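Local coordinates for putative cell filamentation protein (Bartonella quintana, PDB 4N67), which probably transfers AMP from ATP onto target proteins through its Fic domain, as a VirB-translocated effector, and binds ADP, at residues Ala140-Val145 and Met165-Leu170. The protein carries 2 engineered substitutions. Sequence-based numbering, arbitrary orientation.
Sequences ANAAEV and MFMEKL
With CG anti to the carbonyl carbon and the chain bent at chi2 and chi3, Met167 curls its SD and CE toward Ala142 and Val145. Val145 has CG1 anti to the backbone N (chi1 167°), and this methyl meets the sulphur: Val145 CG1 lies 3.7 Å from Met167 SD. The valine branch and the methionine chain meet at a slant. The end methyl of Met167 goes on to Ala142, where Met167 CE sits 3.7 Å from Ala142 CB. The same CE is 3.4 Å from Ala142 O, a van der Waals contact with a helix carbonyl. Val145 CG1 has two looser neighbours, Phe166 CE1 and Leu170 CD2, each 4.3 Å away. One valine methyl thus touches three residues of the facing helix. Apolar packing alone holds the contact, since no hydrogen bond crosses between the two segments, and all five touching residues are buried. The segment axes approach to 11.1 Å and run roughly antiparallel, at 149°. Ala142 and Met167 have the closest CA atoms of the two segments, 7.4 Å apart. This is helix packing within the Fic domain; the Met167 side chain is about 9 Å from the bound ADP. Helix 112-126 adds Leu124 against Val145, Phe166 and Leu170. Helix 202-211 places Phe208 on Ala142 and Met167, while helix 59-70 packs Leu62 and Ile65 against Phe166.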
ATOM      1  N   ALA A 140      11.136   9.278  10.776  1.00 19.29           N
ATOM      2  CA  ALA A 140      12.171   8.421  10.190  1.00 19.83           C
ATOM      3  C   ALA A 140      11.715   6.963  10.180  1.00 19.38           C
ATOM      4  O   ALA A 140      11.943   6.225   9.219  1.00 20.46           O
ATOM      5  CB  ALA A 140      13.481   8.566  10.959  1.00 20.94           C
ATOM      6  N   ASN A 141      11.061   6.539  11.256  1.00 18.95           N
ATOM      7  CA  ASN A 141      10.644   5.169  11.367  1.00 18.46           C
ATOM      8  C   ASN A 141       9.479   4.895  10.416  1.00 17.38           C
ATOM      9  O   ASN A 141       9.422   3.819   9.817  1.00 16.53           O
ATOM     10  CB  ASN A 141      10.244   4.819  12.802  1.00 19.21           C
ATOM     11  CG  ASN A 141      11.425   4.368  13.643  1.00 20.84           C
ATOM     12  OD1 ASN A 141      11.771   3.194  13.644  1.00 22.31           O
ATOM     13  ND2 ASN A 141      12.025   5.285  14.371  1.00 22.67           N
ATOM     14  N   ALA A 142       8.579   5.862  10.285  1.00 16.40           N
ATOM     15  CA  ALA A 142       7.433   5.694   9.375  1.00 16.23           C
ATOM     16  C   ALA A 142       7.946   5.566   7.970  1.00 16.26           C
ATOM     17  O   ALA A 142       7.426   4.756   7.167  1.00 15.67           O
ATOM     18  CB  ALA A 142       6.480   6.866   9.486  1.00 16.54           C
ATOM     19  N   ALA A 143       8.973   6.352   7.645  1.00 16.72           N
ATOM     20  CA  ALA A 143       9.556   6.290   6.290  1.00 17.38           C
ATOM     21  C   ALA A 143      10.157   4.918   6.018  1.00 17.77           C
ATOM     22  O   ALA A 143      10.017   4.397   4.899  1.00 17.44           O
ATOM     23  CB  ALA A 143      10.605   7.390   6.089  1.00 18.41           C
ATOM     24  N   GLU A 144      10.824   4.336   7.023  1.00 18.55           N
ATOM     25  CA  GLU A 144      11.380   2.982   6.871  1.00 19.67           C
ATOM     26  C   GLU A 144      10.280   1.931   6.680  1.00 18.03           C
ATOM     27  O   GLU A 144      10.420   1.001   5.887  1.00 18.14           O
ATOM     28  CB  GLU A 144      12.271   2.614   8.051  1.00 23.18           C
ATOM     29  CG  GLU A 144      13.529   3.453   8.133  1.00 27.27           C
ATOM     30  CD  GLU A 144      14.554   2.908   9.120  1.00 31.75           C
ATOM     31  OE1 GLU A 144      14.456   1.712   9.483  1.00 36.82           O
ATOM     32  OE2 GLU A 144      15.450   3.675   9.541  1.00 36.64           O
ATOM     33  N   VAL A 145       9.185   2.061   7.407  1.00 16.57           N
ATOM     34  CA  VAL A 145       8.080   1.134   7.242  1.00 15.73           C
ATOM     35  C   VAL A 145       7.555   1.274   5.807  1.00 14.87           C
ATOM     36  O   VAL A 145       7.282   0.283   5.107  1.00 14.37           O
ATOM     37  CB  VAL A 145       6.954   1.432   8.265  1.00 15.43           C
ATOM     38  CG1 VAL A 145       5.668   0.687   7.920  1.00 15.21           C
ATOM     39  CG2 VAL A 145       7.434   1.109   9.667  1.00 16.51           C
ATOM     40  N   MET A 165      -2.897   4.139   3.433  1.00 10.15           N
ATOM     41  CA  MET A 165      -3.894   3.989   4.482  1.00 10.38           C
ATOM     42  C   MET A 165      -3.311   3.251   5.693  1.00  9.75           C
ATOM     43  O   MET A 165      -3.572   3.591   6.837  1.00 10.32           O
ATOM     44  CB  MET A 165      -5.144   3.261   3.976  1.00 10.67           C
ATOM     45  CG  MET A 165      -6.238   3.137   4.996  1.00 11.28           C
ATOM     46  SD  MET A 165      -6.808   4.713   5.669  1.00 12.57           S
ATOM     47  CE  MET A 165      -7.580   5.439   4.247  1.00 13.08           C
ATOM     48  N   PHE A 166      -2.509   2.230   5.446  1.00  9.84           N
ATOM     49  CA  PHE A 166      -1.853   1.542   6.541  1.00  9.89           C
ATOM     50  C   PHE A 166      -1.067   2.546   7.390  1.00 10.42           C
ATOM     51  O   PHE A 166      -1.122   2.522   8.621  1.00 10.57           O
ATOM     52  CB  PHE A 166      -0.955   0.424   5.955  1.00 10.22           C
ATOM     53  CG  PHE A 166      -0.228  -0.428   6.970  1.00 10.57           C
ATOM     54  CD1 PHE A 166       0.995  -0.046   7.486  1.00 11.06           C
ATOM     55  CD2 PHE A 166      -0.740  -1.678   7.291  1.00 10.88           C
ATOM     56  CE1 PHE A 166       1.663  -0.857   8.372  1.00 11.71           C
ATOM     57  CE2 PHE A 166      -0.058  -2.512   8.167  1.00 11.08           C
ATOM     58  CZ  PHE A 166       1.136  -2.084   8.693  1.00 11.55           C
ATOM     59  N   MET A 167      -0.334   3.428   6.717  1.00 10.81           N
ATOM     60  CA  MET A 167       0.424   4.445   7.456  1.00 11.59           C
ATOM     61  C   MET A 167      -0.451   5.417   8.198  1.00 11.80           C
ATOM     62  O   MET A 167      -0.144   5.784   9.337  1.00 11.77           O
ATOM     63  CB  MET A 167       1.332   5.248   6.530  1.00 12.36           C
ATOM     64  CG  MET A 167       2.345   4.426   5.794  1.00 13.03           C
ATOM     65  SD  MET A 167       3.356   3.345   6.800  1.00 13.75           S
ATOM     66  CE  MET A 167       4.150   4.502   7.918  1.00 14.14           C
ATOM     67  N   GLU A 168      -1.561   5.826   7.591  1.00 11.71           N
ATOM     68  CA  GLU A 168      -2.459   6.730   8.297  1.00 12.79           C
ATOM     69  C   GLU A 168      -2.925   6.126   9.611  1.00 12.45           C
ATOM     70  O   GLU A 168      -2.938   6.784  10.652  1.00 12.41           O
ATOM     71  CB  GLU A 168      -3.687   7.063   7.456  1.00 13.69           C
ATOM     72  CG  GLU A 168      -3.462   7.930   6.219  1.00 15.18           C
ATOM     73  CD  GLU A 168      -4.780   8.370   5.560  1.00 16.73           C
ATOM     74  OE1 GLU A 168      -5.762   8.583   6.291  1.00 18.67           O
ATOM     75  OE2 GLU A 168      -4.778   8.485   4.324  1.00 20.02           O
ATOM     76  N   LYS A 169      -3.283   4.844   9.584  0.60 12.40           N
ATOM     77  CA  LYS A 169      -3.803   4.208  10.772  0.60 13.04           C
ATOM     78  C   LYS A 169      -2.710   3.882  11.788  0.60 12.64           C
ATOM     79  O   LYS A 169      -2.912   4.022  12.994  0.60 12.81           O
ATOM     80  CB  LYS A 169      -4.622   2.968  10.402  0.60 13.61           C
ATOM     81  CG  LYS A 169      -5.954   3.329   9.748  0.60 14.81           C
ATOM     82  CD  LYS A 169      -6.975   3.819  10.780  0.60 16.12           C
ATOM     83  CE  LYS A 169      -8.062   4.683  10.159  0.60 17.38           C
ATOM     84  NZ  LYS A 169      -8.769   5.506  11.165  0.60 18.27           N
ATOM     85  N   LEU A 170      -1.540   3.482  11.305  1.00 12.29           N
ATOM     86  CA  LEU A 170      -0.385   3.276  12.185  1.00 12.72           C
ATOM     87  C   LEU A 170      -0.046   4.582  12.912  1.00 13.27           C
ATOM     88  O   LEU A 170       0.166   4.613  14.128  1.00 13.47           O
ATOM     89  CB  LEU A 170       0.807   2.802  11.367  1.00 12.62           C
ATOM     90  CG  LEU A 170       2.087   2.471  12.128  1.00 13.24           C
ATOM     91  CD1 LEU A 170       1.909   1.283  13.060  1.00 13.75           C
ATOM     92  CD2 LEU A 170       3.227   2.235  11.137  1.00 13.41           C
TER